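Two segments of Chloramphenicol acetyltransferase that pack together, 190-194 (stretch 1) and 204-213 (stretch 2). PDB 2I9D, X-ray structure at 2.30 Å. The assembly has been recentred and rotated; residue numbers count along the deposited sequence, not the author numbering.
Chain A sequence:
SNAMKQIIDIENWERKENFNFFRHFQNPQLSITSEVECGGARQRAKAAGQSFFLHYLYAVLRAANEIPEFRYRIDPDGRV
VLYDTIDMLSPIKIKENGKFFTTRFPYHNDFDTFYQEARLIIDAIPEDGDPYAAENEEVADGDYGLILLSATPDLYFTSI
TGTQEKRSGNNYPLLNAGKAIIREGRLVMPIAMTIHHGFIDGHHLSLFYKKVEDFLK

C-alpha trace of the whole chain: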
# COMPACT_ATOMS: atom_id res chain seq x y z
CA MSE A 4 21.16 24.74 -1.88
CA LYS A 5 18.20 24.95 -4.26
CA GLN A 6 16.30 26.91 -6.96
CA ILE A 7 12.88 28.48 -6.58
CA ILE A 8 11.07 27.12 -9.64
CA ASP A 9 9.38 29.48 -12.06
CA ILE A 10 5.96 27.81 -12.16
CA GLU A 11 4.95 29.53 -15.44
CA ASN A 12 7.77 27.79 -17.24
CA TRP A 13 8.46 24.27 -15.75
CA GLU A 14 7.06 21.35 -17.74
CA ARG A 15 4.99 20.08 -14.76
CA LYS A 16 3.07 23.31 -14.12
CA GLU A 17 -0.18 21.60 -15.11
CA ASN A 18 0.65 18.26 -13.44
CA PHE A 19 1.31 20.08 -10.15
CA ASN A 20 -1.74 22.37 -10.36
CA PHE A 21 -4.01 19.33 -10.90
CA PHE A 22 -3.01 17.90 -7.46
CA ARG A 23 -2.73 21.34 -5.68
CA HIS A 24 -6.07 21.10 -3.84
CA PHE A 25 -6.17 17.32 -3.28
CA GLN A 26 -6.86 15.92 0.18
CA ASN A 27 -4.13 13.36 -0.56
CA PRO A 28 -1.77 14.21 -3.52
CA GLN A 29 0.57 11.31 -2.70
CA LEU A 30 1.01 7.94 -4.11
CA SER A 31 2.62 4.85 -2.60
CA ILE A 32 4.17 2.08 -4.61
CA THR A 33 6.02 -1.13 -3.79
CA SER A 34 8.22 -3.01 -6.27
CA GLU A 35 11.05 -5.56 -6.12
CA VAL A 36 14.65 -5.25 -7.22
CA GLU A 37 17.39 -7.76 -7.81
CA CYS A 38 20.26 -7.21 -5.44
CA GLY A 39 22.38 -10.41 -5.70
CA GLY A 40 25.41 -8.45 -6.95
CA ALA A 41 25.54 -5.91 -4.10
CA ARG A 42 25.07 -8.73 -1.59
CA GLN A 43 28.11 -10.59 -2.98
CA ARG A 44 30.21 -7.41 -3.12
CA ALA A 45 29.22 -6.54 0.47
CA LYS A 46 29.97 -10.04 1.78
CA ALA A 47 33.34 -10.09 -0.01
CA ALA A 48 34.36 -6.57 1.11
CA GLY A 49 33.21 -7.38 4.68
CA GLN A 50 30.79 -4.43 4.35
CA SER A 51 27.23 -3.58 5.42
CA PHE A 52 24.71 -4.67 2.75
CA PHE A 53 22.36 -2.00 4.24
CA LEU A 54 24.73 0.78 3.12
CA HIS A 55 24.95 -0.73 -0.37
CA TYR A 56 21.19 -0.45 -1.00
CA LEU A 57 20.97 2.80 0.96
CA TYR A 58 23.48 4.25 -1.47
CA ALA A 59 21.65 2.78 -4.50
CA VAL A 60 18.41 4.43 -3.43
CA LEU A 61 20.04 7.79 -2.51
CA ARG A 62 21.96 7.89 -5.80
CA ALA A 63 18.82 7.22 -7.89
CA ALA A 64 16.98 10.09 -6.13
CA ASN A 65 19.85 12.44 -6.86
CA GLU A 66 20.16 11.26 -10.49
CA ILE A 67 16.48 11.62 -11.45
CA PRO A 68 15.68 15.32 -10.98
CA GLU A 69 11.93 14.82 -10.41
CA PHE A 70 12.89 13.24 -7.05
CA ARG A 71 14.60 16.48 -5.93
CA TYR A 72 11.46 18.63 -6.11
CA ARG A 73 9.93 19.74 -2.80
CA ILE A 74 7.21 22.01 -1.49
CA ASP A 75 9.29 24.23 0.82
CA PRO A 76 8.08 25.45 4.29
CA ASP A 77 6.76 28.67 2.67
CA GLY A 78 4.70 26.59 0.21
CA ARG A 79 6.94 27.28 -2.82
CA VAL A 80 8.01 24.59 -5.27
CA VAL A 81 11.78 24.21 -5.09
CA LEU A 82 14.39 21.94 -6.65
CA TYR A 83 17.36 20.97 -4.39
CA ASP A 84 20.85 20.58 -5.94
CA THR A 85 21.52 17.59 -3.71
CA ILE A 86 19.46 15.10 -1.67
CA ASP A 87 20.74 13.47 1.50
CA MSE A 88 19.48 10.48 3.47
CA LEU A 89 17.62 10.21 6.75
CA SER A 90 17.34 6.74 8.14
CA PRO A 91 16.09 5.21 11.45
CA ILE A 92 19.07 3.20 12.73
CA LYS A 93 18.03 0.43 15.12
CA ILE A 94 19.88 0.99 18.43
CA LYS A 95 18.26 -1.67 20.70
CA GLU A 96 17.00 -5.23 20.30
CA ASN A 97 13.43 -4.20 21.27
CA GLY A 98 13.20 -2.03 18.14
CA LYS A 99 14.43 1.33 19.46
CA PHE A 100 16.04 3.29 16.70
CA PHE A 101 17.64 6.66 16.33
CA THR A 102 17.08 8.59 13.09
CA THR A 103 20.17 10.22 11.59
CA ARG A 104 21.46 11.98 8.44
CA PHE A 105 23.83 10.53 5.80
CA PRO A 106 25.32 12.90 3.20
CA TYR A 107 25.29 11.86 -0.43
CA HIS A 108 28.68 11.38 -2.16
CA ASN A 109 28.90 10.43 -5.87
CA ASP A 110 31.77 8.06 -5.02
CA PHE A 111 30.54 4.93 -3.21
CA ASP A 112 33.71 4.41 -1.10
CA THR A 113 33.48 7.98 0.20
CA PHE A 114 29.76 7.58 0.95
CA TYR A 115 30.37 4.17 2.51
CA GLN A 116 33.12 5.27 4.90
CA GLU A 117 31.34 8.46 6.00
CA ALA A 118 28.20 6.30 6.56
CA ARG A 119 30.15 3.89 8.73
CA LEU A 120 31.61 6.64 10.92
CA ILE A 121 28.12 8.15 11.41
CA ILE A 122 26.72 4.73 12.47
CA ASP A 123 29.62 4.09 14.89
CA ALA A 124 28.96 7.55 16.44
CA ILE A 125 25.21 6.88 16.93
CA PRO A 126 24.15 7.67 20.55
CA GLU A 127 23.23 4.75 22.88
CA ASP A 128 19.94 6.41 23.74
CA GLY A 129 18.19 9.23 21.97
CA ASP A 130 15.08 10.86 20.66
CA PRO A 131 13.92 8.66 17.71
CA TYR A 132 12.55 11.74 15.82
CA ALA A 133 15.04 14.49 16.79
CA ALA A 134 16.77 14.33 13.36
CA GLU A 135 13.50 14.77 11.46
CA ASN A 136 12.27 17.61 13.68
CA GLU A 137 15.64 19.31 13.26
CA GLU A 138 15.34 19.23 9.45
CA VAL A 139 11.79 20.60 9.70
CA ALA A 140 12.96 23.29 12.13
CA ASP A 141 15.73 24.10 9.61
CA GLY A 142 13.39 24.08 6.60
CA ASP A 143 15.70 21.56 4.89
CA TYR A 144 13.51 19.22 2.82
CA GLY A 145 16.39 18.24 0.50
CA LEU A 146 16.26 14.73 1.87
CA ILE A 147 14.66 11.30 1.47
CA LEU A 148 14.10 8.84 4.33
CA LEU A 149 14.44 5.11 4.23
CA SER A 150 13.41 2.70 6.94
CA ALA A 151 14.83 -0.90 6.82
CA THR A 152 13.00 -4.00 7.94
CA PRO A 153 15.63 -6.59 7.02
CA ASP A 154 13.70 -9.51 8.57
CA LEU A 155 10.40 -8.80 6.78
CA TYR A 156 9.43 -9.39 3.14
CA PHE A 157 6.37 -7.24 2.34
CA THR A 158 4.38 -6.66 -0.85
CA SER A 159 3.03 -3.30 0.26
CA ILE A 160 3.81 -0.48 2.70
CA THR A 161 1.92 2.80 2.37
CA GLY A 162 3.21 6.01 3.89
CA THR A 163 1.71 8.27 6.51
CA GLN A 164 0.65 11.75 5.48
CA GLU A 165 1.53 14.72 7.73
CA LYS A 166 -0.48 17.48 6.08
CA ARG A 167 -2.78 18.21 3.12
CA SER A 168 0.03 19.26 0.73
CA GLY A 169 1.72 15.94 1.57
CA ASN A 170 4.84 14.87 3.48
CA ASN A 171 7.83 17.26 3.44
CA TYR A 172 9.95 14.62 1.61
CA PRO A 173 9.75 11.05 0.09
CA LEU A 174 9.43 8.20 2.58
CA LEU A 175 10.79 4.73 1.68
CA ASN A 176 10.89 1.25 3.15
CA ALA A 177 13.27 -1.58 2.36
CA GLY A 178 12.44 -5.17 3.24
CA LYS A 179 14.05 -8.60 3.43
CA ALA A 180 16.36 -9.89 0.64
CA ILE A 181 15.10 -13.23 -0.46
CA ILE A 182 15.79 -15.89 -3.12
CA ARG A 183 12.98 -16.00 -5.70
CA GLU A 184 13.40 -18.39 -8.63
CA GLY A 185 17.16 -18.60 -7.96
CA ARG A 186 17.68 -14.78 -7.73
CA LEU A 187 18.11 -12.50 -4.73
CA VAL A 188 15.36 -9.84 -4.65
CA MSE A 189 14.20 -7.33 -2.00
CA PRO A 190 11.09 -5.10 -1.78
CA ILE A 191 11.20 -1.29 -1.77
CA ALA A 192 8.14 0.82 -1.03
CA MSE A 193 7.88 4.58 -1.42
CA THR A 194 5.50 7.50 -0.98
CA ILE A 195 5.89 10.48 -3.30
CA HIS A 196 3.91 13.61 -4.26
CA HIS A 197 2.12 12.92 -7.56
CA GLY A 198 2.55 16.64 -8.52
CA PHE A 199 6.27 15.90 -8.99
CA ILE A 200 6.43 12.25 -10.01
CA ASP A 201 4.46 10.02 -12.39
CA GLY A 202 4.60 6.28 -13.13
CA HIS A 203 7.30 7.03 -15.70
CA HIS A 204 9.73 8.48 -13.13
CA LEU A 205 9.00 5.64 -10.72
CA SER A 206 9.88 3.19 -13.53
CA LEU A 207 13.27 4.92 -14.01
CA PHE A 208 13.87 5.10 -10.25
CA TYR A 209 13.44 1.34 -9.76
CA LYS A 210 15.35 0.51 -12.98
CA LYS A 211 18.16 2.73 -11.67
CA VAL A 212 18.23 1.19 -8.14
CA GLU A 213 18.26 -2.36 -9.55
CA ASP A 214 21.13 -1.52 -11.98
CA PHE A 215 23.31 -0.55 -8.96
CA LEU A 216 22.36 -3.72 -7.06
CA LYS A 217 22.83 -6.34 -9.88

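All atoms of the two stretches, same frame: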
# COMPACT_ATOMS: atom_id res chain seq x y z
N PRO A 190 12.12 -6.10 -1.47
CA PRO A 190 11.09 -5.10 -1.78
C PRO A 190 11.45 -3.67 -1.33
O PRO A 190 12.13 -3.47 -0.32
CB PRO A 190 9.84 -5.64 -1.04
CG PRO A 190 10.41 -6.45 0.13
CD PRO A 190 11.88 -6.71 -0.14
N ILE A 191 11.02 -2.69 -2.11
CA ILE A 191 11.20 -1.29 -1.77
C ILE A 191 9.90 -0.56 -2.05
O ILE A 191 9.39 -0.59 -3.17
CB ILE A 191 12.42 -0.64 -2.48
CG1 ILE A 191 13.72 -1.43 -2.19
CG2 ILE A 191 12.54 0.86 -2.11
CD1 ILE A 191 14.95 -0.97 -2.92
N ALA A 192 9.35 0.04 -1.00
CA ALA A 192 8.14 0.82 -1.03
C ALA A 192 8.53 2.30 -0.97
O ALA A 192 9.60 2.66 -0.44
CB ALA A 192 7.27 0.45 0.16
N MSE A 193 7.67 3.16 -1.53
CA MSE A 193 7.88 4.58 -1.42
C MSE A 193 6.60 5.39 -1.57
O MSE A 193 5.65 4.96 -2.21
CB MSE A 193 8.96 5.06 -2.41
CG MSE A 193 8.59 4.93 -3.87
SE MSE A 193 10.09 5.37 -5.12
CE MSE A 193 10.87 6.94 -4.18
N THR A 194 6.60 6.56 -0.94
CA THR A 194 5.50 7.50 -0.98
C THR A 194 5.99 8.85 -1.52
O THR A 194 6.91 9.45 -0.98
CB THR A 194 4.85 7.62 0.40
OG1 THR A 194 4.29 6.36 0.71
CG2 THR A 194 3.72 8.67 0.45
N HIS A 204 8.54 8.18 -13.94
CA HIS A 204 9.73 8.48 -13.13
C HIS A 204 9.98 7.39 -12.09
O HIS A 204 11.12 7.09 -11.75
CB HIS A 204 9.60 9.86 -12.50
CG HIS A 204 9.18 10.90 -13.49
ND1 HIS A 204 7.90 11.40 -13.53
CD2 HIS A 204 9.86 11.49 -14.50
CE1 HIS A 204 7.81 12.28 -14.52
NE2 HIS A 204 8.99 12.35 -15.12
N LEU A 205 8.90 6.78 -11.62
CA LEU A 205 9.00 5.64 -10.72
C LEU A 205 9.65 4.44 -11.41
O LEU A 205 10.49 3.75 -10.82
CB LEU A 205 7.61 5.27 -10.19
CG LEU A 205 7.04 6.30 -9.20
CD1 LEU A 205 5.56 6.06 -8.89
CD2 LEU A 205 7.87 6.36 -7.91
N SER A 206 9.26 4.21 -12.67
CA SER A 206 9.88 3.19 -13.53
C SER A 206 11.40 3.37 -13.61
O SER A 206 12.16 2.43 -13.35
CB SER A 206 9.26 3.27 -14.92
OG SER A 206 9.18 2.01 -15.52
N LEU A 207 11.84 4.59 -13.94
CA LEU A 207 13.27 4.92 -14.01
C LEU A 207 13.97 4.83 -12.68
O LEU A 207 15.14 4.42 -12.63
CB LEU A 207 13.50 6.36 -14.51
CG LEU A 207 12.88 6.94 -15.77
CD1 LEU A 207 13.47 8.33 -16.00
CD2 LEU A 207 13.09 6.01 -17.00
N PHE A 208 13.30 5.27 -11.61
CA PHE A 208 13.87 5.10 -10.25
C PHE A 208 14.21 3.64 -9.93
O PHE A 208 15.35 3.32 -9.60
CB PHE A 208 12.93 5.66 -9.18
CG PHE A 208 13.47 5.57 -7.79
CD1 PHE A 208 14.28 6.59 -7.28
CD2 PHE A 208 13.16 4.48 -6.98
CE1 PHE A 208 14.77 6.52 -5.98
CE2 PHE A 208 13.65 4.39 -5.68
CZ PHE A 208 14.47 5.42 -5.19
N TYR A 209 13.23 2.76 -10.04
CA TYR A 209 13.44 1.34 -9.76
C TYR A 209 14.45 0.66 -10.71
O TYR A 209 15.29 -0.15 -10.25
CB TYR A 209 12.09 0.60 -9.77
CG TYR A 209 11.27 0.81 -8.51
CD1 TYR A 209 10.12 1.62 -8.51
CD2 TYR A 209 11.64 0.20 -7.30
CE1 TYR A 209 9.37 1.80 -7.36
CE2 TYR A 209 10.89 0.39 -6.13
CZ TYR A 209 9.76 1.19 -6.18
OH TYR A 209 9.01 1.36 -5.04
N LYS A 210 14.36 0.96 -12.01
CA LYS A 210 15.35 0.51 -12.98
C LYS A 210 16.75 0.91 -12.50
O LYS A 210 17.64 0.07 -12.37
CB LYS A 210 15.06 1.09 -14.38
CG LYS A 210 16.03 0.65 -15.47
CD LYS A 210 15.86 -0.84 -15.79
CE LYS A 210 16.90 -1.36 -16.84
NZ LYS A 210 16.78 -2.87 -17.01
N LYS A 211 16.90 2.18 -12.16
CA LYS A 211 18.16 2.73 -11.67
C LYS A 211 18.68 2.07 -10.37
O LYS A 211 19.84 1.68 -10.30
CB LYS A 211 18.01 4.24 -11.50
CG LYS A 211 19.31 5.02 -11.54
CD LYS A 211 19.05 6.53 -11.55
CE LYS A 211 18.93 7.10 -12.98
NZ LYS A 211 20.27 7.23 -13.60
N VAL A 212 17.82 1.90 -9.36
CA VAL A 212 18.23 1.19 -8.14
C VAL A 212 18.69 -0.25 -8.42
O VAL A 212 19.73 -0.69 -7.91
CB VAL A 212 17.08 1.19 -7.09
CG1 VAL A 212 17.39 0.22 -5.91
CG2 VAL A 212 16.83 2.59 -6.59
N GLU A 213 17.91 -0.98 -9.21
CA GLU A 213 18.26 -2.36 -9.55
C GLU A 213 19.61 -2.46 -10.29
O GLU A 213 20.43 -3.30 -9.95
CB GLU A 213 17.15 -3.04 -10.35
CG GLU A 213 17.42 -4.52 -10.62
CD GLU A 213 16.24 -5.20 -11.28
OE1 GLU A 213 16.07 -5.03 -12.50
OE2 GLU A 213 15.48 -5.90 -10.58

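A helix packed on a strand is met mainly by the side chains of alternate strand residues, and this pair from chloramphenicol acetyltransferase illustrates the pattern with two strand side chains, Ile-191 and Met-193. Strand 190-194 and helix 204-213 run roughly antiparallel, at 145°, their axes 11.4 Å apart at closest approach, and together bury 301 Å². Pro-190 points away from the helix and makes no contact. Ile-191 points toward it: its CD1 lies 4.0 Å from CG1 of Val-212, and its CB 4.1 Å from CE2 of Tyr-209, so the aliphatic chain lies against Tyr-209 near its CB and reaches Val-212 with its CD1. Its backbone contributes too. The hydroxyl OH of Tyr-209 donates a 2.7 Å hydrogen bond to O of Ile-191; although the CA-to-CB bond of Tyr-209 points sideways to the strand, the end of the side chain comes nearer, and its hydroxyl finds a partner within a buried setting. Ala-192 turns its methyl away. Met-193, present as selenomethionine, points back toward the helix and is the most covered residue of the contact. Its SE sits 3.7 Å from both CD2 of Leu-205 and CD2 of Phe-208, while its CE lies over one face of the Phe-208 ring, 4.1 Å from the ring centroid, in a CH-pi contact. A flexible, unbranched chain suits this position between aliphatic and aromatic neighbours. Thr-194 faces away, its OG1 hydrogen-bonded elsewhere in the structure.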